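Local coordinates for protein endo-N-acetyl-beta-D-glucosaminidase (Hypocrea jecorina, PDB 4AC1) that probably hydrolyses the chitobiose core of N-linked glycans, as a family 18 endo-N-acetyl-beta-D-glucosaminidase responsible for deglycosylating the fungus's own cellulases, at residues R4-F9 and L33-V38; L154-S159 and F170-L175. All blocks are in the same frame, centred on the assembly; numbering follows the deposited sequence.

How the contacts relate
Both contacts are buried, but at different depths: the centre of contact 1 lies about 7 Å from the centre of the chain, that of contact 2 about 13 Å. They share no secondary-structure element. Contact 1 pairs strands 4-9 and 35-42 of the barrel, so backbone hydrogen bonds carry it and side chains pack on both faces. Contact 2 sets the loop after strand 151-154 against the start of helix 172-179; its direct contacts are apolar, and one water joins the two segments. The centres are about 20 Å apart, yet the two parts touch where Tyr8 OH packs against Ala155 CB at 4.0 Å.

Contact 1 of 2, residues R4-F9 and L33-V38; sequences RLIVYF and LTHLIV
Ile37 meets both Ile6 and Tyr8 on one face of two parallel strands, 4-9 and 35-38, whose axes approach to 4.7 Å at 20°. Here the packing is tight. Ile37 CG1 is anti to the carbonyl carbon (chi1 -55°), and the chain runs on extended to CD1, which lies 3.5 Å from Ile6 CG2, closer than usual for two carbons. The same methyl lies over a face of the Tyr8 ring, offset toward the rim and 4.1 Å from the ring centroid, a CH-pi contact. The two side chains lie side by side, pointing the same way, and Ile37 CG2 touches Tyr8 CD2 and CE2. An alanine in place of Tyr8 would probably open a gap beside Ile37 CD1 and leave Asp123 OD2 without its hydroxyl partner.

The ladder is regular beneath these side chains: Val7 N gives to His35 O, Ile37 N to Val7 O (2.9 Å, N-H...O 176°) and Phe9 N to Ile37 O. On the other face Val7 CG1 stands 4.2 Å from Leu36 CD2, a looser pair than Ile6 and Ile37, while Val7 CG2 comes within 3.6 Å of Leu33 CD1. Leu5 and Val7 there touch helix 270-279.

The partly exposed end, at Arg4 and Thr34, relies on polar grip. Leu5 O accepts from Thr34 N and His35 N, while Leu5 N gives to Thr34 OG1 (2.9 Å), which also bonds His35 ND1 (2.7 Å). Arg4 lays CG and CD against His35 CE1, while its NH1 bonds Ala214 O. Such a pair, joined through helix 24-27, is the first beta-alpha-beta unit of the TIM barrel of glycoside hydrolase family 18.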
ATOM      1  N   ARG A   4       8.617   8.452  -3.321  1.00  4.91           N
ATOM      2  CA  ARG A   4       8.394   7.527  -2.209  1.00  4.68           C
ATOM      3  C   ARG A   4       8.942   6.153  -2.568  1.00  4.00           C
ATOM      4  O   ARG A   4       8.940   5.757  -3.749  1.00  4.77           O
ATOM      5  CB  ARG A   4       6.905   7.416  -1.895  1.00  3.94           C
ATOM      6  CG  ARG A   4       6.232   8.765  -1.662  1.00  4.30           C
ATOM      7  CD  ARG A   4       4.751   8.586  -1.417  1.00  4.91           C
ATOM      8  NE  ARG A   4       3.995   9.841  -1.415  1.00  5.65           N
ATOM      9  CZ  ARG A   4       3.452  10.403  -2.494  1.00  4.83           C
ATOM     10  NH1 ARG A   4       3.617   9.863  -3.687  1.00  6.92           N
ATOM     11  NH2 ARG A   4       2.733  11.516  -2.385  1.00  7.33           N
ATOM     12  N   LEU A   5       9.442   5.440  -1.559  1.00  4.32           N
ATOM     13  CA  LEU A   5       9.773   4.032  -1.697  1.00  4.65           C
ATOM     14  C   LEU A   5       9.023   3.302  -0.610  1.00  4.32           C
ATOM     15  O   LEU A   5       9.292   3.494   0.583  1.00  4.24           O
ATOM     16  CB  LEU A   5      11.279   3.771  -1.574  1.00  5.29           C
ATOM     17  CG  LEU A   5      11.702   2.294  -1.638  1.00  6.86           C
ATOM     18  CD1 LEU A   5      11.238   1.612  -2.942  1.00  8.17           C
ATOM     19  CD2 LEU A   5      13.206   2.132  -1.451  1.00  8.51           C
ATOM     20  N   ILE A   6       8.075   2.475  -1.030  1.00  4.59           N
ATOM     21  CA  ILE A   6       7.087   1.887  -0.145  1.00  4.47           C
ATOM     22  C   ILE A   6       7.199   0.380  -0.225  1.00  4.26           C
ATOM     23  O   ILE A   6       7.267  -0.172  -1.317  1.00  4.91           O
ATOM     24  CB  ILE A   6       5.683   2.293  -0.616  1.00  4.26           C
ATOM     25  CG1 ILE A   6       5.516   3.819  -0.544  1.00  4.27           C
ATOM     26  CG2 ILE A   6       4.583   1.566   0.176  1.00  4.98           C
ATOM     27  CD1 ILE A   6       4.752   4.408  -1.701  1.00  5.83           C
ATOM     28  N   VAL A   7       7.243  -0.286   0.919  1.00  3.91           N
ATOM     29  CA  VAL A   7       7.314  -1.751   0.971  1.00  4.41           C
ATOM     30  C   VAL A   7       6.141  -2.284   1.789  1.00  4.04           C
ATOM     31  O   VAL A   7       5.929  -1.863   2.946  1.00  4.96           O
ATOM     32  CB  VAL A   7       8.632  -2.230   1.606  1.00  4.68           C
ATOM     33  CG1 VAL A   7       8.576  -3.742   1.926  1.00  5.98           C
ATOM     34  CG2 VAL A   7       9.808  -1.896   0.699  1.00  5.72           C
ATOM     35  N   TYR A   8       5.364  -3.179   1.179  1.00  4.12           N
ATOM     36  CA  TYR A   8       4.334  -3.927   1.885  1.00  4.74           C
ATOM     37  C   TYR A   8       4.948  -5.107   2.625  1.00  4.55           C
ATOM     38  O   TYR A   8       5.780  -5.845   2.068  1.00  4.60           O
ATOM     39  CB  TYR A   8       3.291  -4.451   0.909  1.00  4.61           C
ATOM     40  CG  TYR A   8       2.307  -3.425   0.368  1.00  4.08           C
ATOM     41  CD1 TYR A   8       2.571  -2.688  -0.789  1.00  4.87           C
ATOM     42  CD2 TYR A   8       1.090  -3.205   1.017  1.00  4.15           C
ATOM     43  CE1 TYR A   8       1.653  -1.751  -1.269  1.00  5.53           C
ATOM     44  CE2 TYR A   8       0.164  -2.283   0.537  1.00  4.27           C
ATOM     45  CZ  TYR A   8       0.456  -1.563  -0.606  1.00  5.21           C
ATOM     46  OH  TYR A   8      -0.452  -0.651  -1.104  1.00  5.09           O
ATOM     47  N   PHE A   9       4.524  -5.276   3.879  1.00  4.70           N
ATOM     48  CA  PHE A   9       5.069  -6.274   4.795  1.00  5.27           C
ATOM     49  C   PHE A   9       3.890  -7.114   5.294  1.00  5.60           C
ATOM     50  O   PHE A   9       3.241  -6.757   6.290  1.00  5.42           O
ATOM     51  CB  PHE A   9       5.773  -5.532   5.945  1.00  5.67           C
ATOM     52  CG  PHE A   9       6.548  -6.419   6.894  1.00  6.00           C
ATOM     53  CD1 PHE A   9       7.832  -6.859   6.583  1.00  7.76           C
ATOM     54  CD2 PHE A   9       6.004  -6.769   8.125  1.00  7.72           C
ATOM     55  CE1 PHE A   9       8.543  -7.671   7.480  1.00  9.04           C
ATOM     56  CE2 PHE A   9       6.701  -7.571   9.023  1.00  6.75           C
ATOM     57  CZ  PHE A   9       7.974  -8.021   8.700  1.00  6.41           C
ATOM     58  N   LEU A  33      14.045   4.051   2.253  1.00  5.59           N
ATOM     59  CA  LEU A  33      12.672   3.636   2.478  1.00  5.15           C
ATOM     60  C   LEU A  33      11.883   4.788   3.076  1.00  5.28           C
ATOM     61  O   LEU A  33      12.328   5.371   4.057  1.00  5.89           O
ATOM     62  CB  LEU A  33      12.632   2.463   3.451  1.00  5.37           C
ATOM     63  CG  LEU A  33      11.253   1.850   3.689  1.00  5.43           C
ATOM     64  CD1 LEU A  33      10.801   1.088   2.457  1.00  6.50           C
ATOM     65  CD2 LEU A  33      11.283   0.933   4.885  1.00  6.38           C
ATOM     66  N   THR A  34      10.750   5.153   2.482  1.00  4.78           N
ATOM     67  CA  THR A  34       9.930   6.216   3.061  1.00  4.93           C
ATOM     68  C   THR A  34       8.724   5.687   3.837  1.00  4.64           C
ATOM     69  O   THR A  34       8.294   6.323   4.786  1.00  4.42           O
ATOM     70  CB  THR A  34       9.488   7.234   2.008  1.00  4.86           C
ATOM     71  OG1 THR A  34       8.725   6.565   1.003  1.00  4.62           O
ATOM     72  CG2 THR A  34      10.695   7.900   1.362  1.00  5.69           C
ATOM     73  N   HIS A  35       8.184   4.532   3.434  1.00  4.33           N
ATOM     74  CA  HIS A  35       6.967   3.994   4.033  1.00  4.97           C
ATOM     75  C   HIS A  35       7.036   2.489   4.152  1.00  4.64           C
ATOM     76  O   HIS A  35       7.432   1.820   3.192  1.00  4.45           O
ATOM     77  CB  HIS A  35       5.750   4.361   3.170  1.00  4.94           C
ATOM     78  CG  HIS A  35       5.551   5.830   3.028  1.00  4.58           C
ATOM     79  ND1 HIS A  35       6.259   6.588   2.118  1.00  4.22           N
ATOM     80  CD2 HIS A  35       4.785   6.694   3.732  1.00  4.69           C
ATOM     81  CE1 HIS A  35       5.919   7.858   2.257  1.00  5.67           C
ATOM     82  NE2 HIS A  35       5.033   7.946   3.234  1.00  4.23           N
ATOM     83  N   LEU A  36       6.596   1.957   5.291  1.00  4.79           N
ATOM     84  CA  LEU A  36       6.477   0.525   5.508  1.00  5.57           C
ATOM     85  C   LEU A  36       4.999   0.281   5.805  1.00  5.16           C
ATOM     86  O   LEU A  36       4.461   0.887   6.755  1.00  5.67           O
ATOM     87  CB  LEU A  36       7.362   0.078   6.681  1.00  5.83           C
ATOM     88  CG  LEU A  36       7.548  -1.421   6.996  1.00  7.25           C
ATOM     89  CD1 LEU A  36       6.308  -2.080   7.598  1.00  8.89           C
ATOM     90  CD2 LEU A  36       8.079  -2.231   5.798  1.00  8.43           C
ATOM     91  N   ILE A  37       4.347  -0.573   5.011  1.00  4.51           N
ATOM     92  CA  ILE A  37       2.916  -0.836   5.160  1.00  4.53           C
ATOM     93  C   ILE A  37       2.702  -2.237   5.748  1.00  4.34           C
ATOM     94  O   ILE A  37       2.913  -3.252   5.071  1.00  5.21           O
ATOM     95  CB  ILE A  37       2.132  -0.645   3.824  1.00  4.36           C
ATOM     96  CG1 ILE A  37       2.391   0.758   3.249  1.00  4.66           C
ATOM     97  CG2 ILE A  37       0.630  -0.861   4.064  1.00  5.23           C
ATOM     98  CD1 ILE A  37       1.644   1.075   1.960  1.00  6.34           C
ATOM     99  N   VAL A  38       2.321  -2.268   7.027  1.00  4.67           N
ATOM    100  CA  VAL A  38       2.012  -3.510   7.744  1.00  5.25           C
ATOM    101  C   VAL A  38       0.631  -3.975   7.290  1.00  4.42           C
ATOM    102  O   VAL A  38      -0.327  -3.200   7.302  1.00  4.71           O
ATOM    103  CB  VAL A  38       2.041  -3.293   9.272  1.00  5.89           C
ATOM    104  CG1 VAL A  38       1.606  -4.561  10.029  1.00  6.58           C
ATOM    105  CG2 VAL A  38       3.446  -2.869   9.702  1.00  6.57           C
TER

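Contact 2 of 2, residues L154-S159 and F170-L175; sequences LAPVAS and FSYTAL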
ATOM      1  N   LEU A 154      -4.952   4.464  -1.392  1.00  4.39           N
ATOM      2  CA  LEU A 154      -5.668   3.314  -1.932  1.00  4.37           C
ATOM      3  C   LEU A 154      -4.727   2.566  -2.851  1.00  3.67           C
ATOM      4  O   LEU A 154      -3.679   3.094  -3.221  1.00  3.96           O
ATOM      5  CB  LEU A 154      -6.950   3.731  -2.654  1.00  5.18           C
ATOM      6  CG  LEU A 154      -8.019   4.348  -1.753  1.00  5.72           C
ATOM      7  CD1 LEU A 154      -7.902   5.886  -1.702  1.00  6.75           C
ATOM      8  CD2 LEU A 154      -9.401   3.884  -2.163  1.00  5.76           C
ATOM      9  N   ALA A 155      -5.114   1.349  -3.234  1.00  4.29           N
ATOM     10  CA  ALA A 155      -4.311   0.511  -4.110  1.00  4.71           C
ATOM     11  C   ALA A 155      -5.122   0.058  -5.336  1.00  4.48           C
ATOM     12  O   ALA A 155      -5.363  -1.136  -5.521  1.00  4.03           O
ATOM     13  CB  ALA A 155      -3.767  -0.690  -3.321  1.00  5.16           C
ATOM     14  N   PRO A 156      -5.541   1.000  -6.195  1.00  4.34           N
ATOM     15  CA  PRO A 156      -6.206   0.594  -7.436  1.00  4.25           C
ATOM     16  C   PRO A 156      -5.274  -0.244  -8.303  1.00  4.09           C
ATOM     17  O   PRO A 156      -4.069  -0.016  -8.321  1.00  3.80           O
ATOM     18  CB  PRO A 156      -6.459   1.932  -8.132  1.00  4.39           C
ATOM     19  CG  PRO A 156      -5.394   2.844  -7.599  1.00  3.73           C
ATOM     20  CD  PRO A 156      -5.192   2.434  -6.186  1.00  4.92           C
ATOM     21  N   VAL A 157      -5.834  -1.200  -9.036  1.00  4.14           N
ATOM     22  CA  VAL A 157      -5.070  -1.810 -10.110  1.00  4.38           C
ATOM     23  C   VAL A 157      -4.935  -0.751 -11.207  1.00  4.58           C
ATOM     24  O   VAL A 157      -5.783   0.127 -11.349  1.00  4.41           O
ATOM     25  CB  VAL A 157      -5.695  -3.132 -10.607  1.00  4.36           C
ATOM     26  CG1 VAL A 157      -5.864  -4.104  -9.450  1.00  5.18           C
ATOM     27  CG2 VAL A 157      -7.011  -2.895 -11.327  1.00  5.15           C
ATOM     28  N   ALA A 158      -3.860  -0.815 -11.981  1.00  4.77           N
ATOM     29  CA  ALA A 158      -3.546   0.282 -12.894  1.00  4.79           C
ATOM     30  C   ALA A 158      -4.694   0.638 -13.846  1.00  4.86           C
ATOM     31  O   ALA A 158      -5.024   1.813 -13.993  1.00  5.62           O
ATOM     32  CB  ALA A 158      -2.274  -0.024 -13.678  1.00  4.71           C
ATOM     33  N   SER A 159      -5.315  -0.373 -14.459  1.00  4.59           N
ATOM     34  CA  SER A 159      -6.414  -0.164 -15.405  1.00  4.75           C
ATOM     35  C   SER A 159      -7.618   0.533 -14.756  1.00  4.84           C
ATOM     36  O   SER A 159      -8.435   1.125 -15.450  1.00  5.05           O
ATOM     37  CB  SER A 159      -6.830  -1.477 -16.070  1.00  5.33           C
ATOM     38  OG  SER A 159      -7.055  -2.472 -15.097  1.00  5.56           O
ATOM     39  N   PHE A 170     -16.352   0.638  -7.092  1.00  7.19           N
ATOM     40  CA  PHE A 170     -16.488   2.088  -7.228  1.00  6.41           C
ATOM     41  C   PHE A 170     -15.547   2.693  -8.277  1.00  6.30           C
ATOM     42  O   PHE A 170     -14.571   2.058  -8.707  1.00  6.97           O
ATOM     43  CB  PHE A 170     -16.285   2.789  -5.882  1.00  6.77           C
ATOM     44  CG  PHE A 170     -14.917   2.594  -5.293  1.00  6.72           C
ATOM     45  CD1 PHE A 170     -13.846   3.355  -5.747  1.00  6.53           C
ATOM     46  CD2 PHE A 170     -14.699   1.649  -4.287  1.00  7.43           C
ATOM     47  CE1 PHE A 170     -12.580   3.198  -5.213  1.00  6.07           C
ATOM     48  CE2 PHE A 170     -13.420   1.491  -3.735  1.00  7.29           C
ATOM     49  CZ  PHE A 170     -12.362   2.260  -4.212  1.00  7.62           C
ATOM     50  N   SER A 171     -15.848   3.929  -8.675  1.00  5.60           N
ATOM     51  CA  SER A 171     -15.040   4.649  -9.647  1.00  5.75           C
ATOM     52  C   SER A 171     -13.905   5.432  -8.973  1.00  5.63           C
ATOM     53  O   SER A 171     -14.147   6.248  -8.078  1.00  5.56           O
ATOM     54  CB  SER A 171     -15.925   5.598 -10.459  1.00  6.30           C
ATOM     55  OG  SER A 171     -15.116   6.536 -11.147  1.00  7.10           O
ATOM     56  N   TYR A 172     -12.671   5.212  -9.427  1.00  5.07           N
ATOM     57  CA  TYR A 172     -11.534   5.965  -8.910  1.00  5.60           C
ATOM     58  C   TYR A 172     -11.505   7.394  -9.433  1.00  6.07           C
ATOM     59  O   TYR A 172     -10.966   8.270  -8.775  1.00  5.62           O
ATOM     60  CB  TYR A 172     -10.219   5.241  -9.205  1.00  5.46           C
ATOM     61  CG  TYR A 172      -9.976   4.110  -8.236  1.00  5.85           C
ATOM     62  CD1 TYR A 172     -10.459   2.827  -8.504  1.00  4.73           C
ATOM     63  CD2 TYR A 172      -9.291   4.322  -7.035  1.00  5.74           C
ATOM     64  CE1 TYR A 172     -10.275   1.790  -7.616  1.00  5.13           C
ATOM     65  CE2 TYR A 172      -9.103   3.288  -6.126  1.00  5.70           C
ATOM     66  CZ  TYR A 172      -9.590   2.024  -6.434  1.00  5.08           C
ATOM     67  OH  TYR A 172      -9.399   0.996  -5.541  1.00  5.63           O
ATOM     68  N   THR A 173     -12.069   7.641 -10.616  1.00  6.54           N
ATOM     69  CA  THR A 173     -12.122   9.024 -11.095  0.50  6.41           C
ATOM     70  C   THR A 173     -13.158   9.811 -10.299  1.00  7.13           C
ATOM     71  O   THR A 173     -12.894  10.950  -9.929  1.00  7.43           O
ATOM     72  CB  THR A 173     -12.392   9.159 -12.591  0.50  6.76           C
ATOM     73  OG1 THR A 173     -13.520   8.358 -12.924  0.50  4.90           O
ATOM     74  CG2 THR A 173     -11.173   8.730 -13.419  0.50  7.07           C
ATOM     75  N   ALA A 174     -14.301   9.208  -9.973  1.00  6.61           N
ATOM     76  CA  ALA A 174     -15.280   9.873  -9.104  1.00  6.83           C
ATOM     77  C   ALA A 174     -14.674  10.119  -7.719  1.00  6.35           C
ATOM     78  O   ALA A 174     -14.812  11.210  -7.163  1.00  6.82           O
ATOM     79  CB  ALA A 174     -16.541   9.048  -8.991  1.00  7.16           C
ATOM     80  N   LEU A 175     -14.019   9.101  -7.154  1.00  6.08           N
ATOM     81  CA  LEU A 175     -13.345   9.241  -5.856  1.00  6.33           C
ATOM     82  C   LEU A 175     -12.321  10.374  -5.851  1.00  5.86           C
ATOM     83  O   LEU A 175     -12.269  11.179  -4.905  1.00  6.38           O
ATOM     84  CB  LEU A 175     -12.673   7.928  -5.454  1.00  6.12           C
ATOM     85  CG  LEU A 175     -11.980   7.894  -4.090  1.00  6.46           C
ATOM     86  CD1 LEU A 175     -12.973   8.115  -2.974  1.00  7.50           C
ATOM     87  CD2 LEU A 175     -11.256   6.572  -3.904  1.00  7.69           C
TER
HETATM   88  O   HOH W   1      -7.847   0.135  -3.378  1.00  7.12           O
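Pro156 and Tyr172 form the nearest backbone pair, their CA atoms 7.7 Å apart, where the loop leaving strand 151-154 passes the first turn of helix 172-179. The segments thus belong to a strand-to-helix connection of the TIM barrel, on the side where family 18 enzymes carry their active site. Ser171 is the N-cap of the helix: its OG accepts from Ala174 N at 3.0 Å and nearly straight (172°), holding the first turn that presents Tyr172.

The Tyr172 ring is covered on both faces. Pro156 CB stands over the centre of one, 3.6 Å from the centroid and 14° off the normal, a CH-pi contact that the rest of the pyrrolidine extends toward CE2. The first torsion of Phe170 puts its CG between the backbone N and the carbonyl carbon (chi1 62°). CE1 of that ring lies over the centre of the opposite Tyr172 face.

Leu154 supplies the second apolar point. Its CD2 meets CD2 of Leu175 tip to tip at 3.7 Å, and also touches Phe170 CZ and Tyr172 CE2, each at 4.0 Å. Farther out, Phe170 and Leu175 pack on helix 132-146, so the junction joins strand end, loop and two helices.

Ala155 O bonds Gln189 NE2, and Gln189 with Glu127 makes up a zinc site. The phenol hydroxyl of Tyr172 bonds Ser168 OG and a water 2.8 Å from Tyr172 OH; that water lies in the ring plane, at its edge, and accepts from Ala155 N at 3.0 Å.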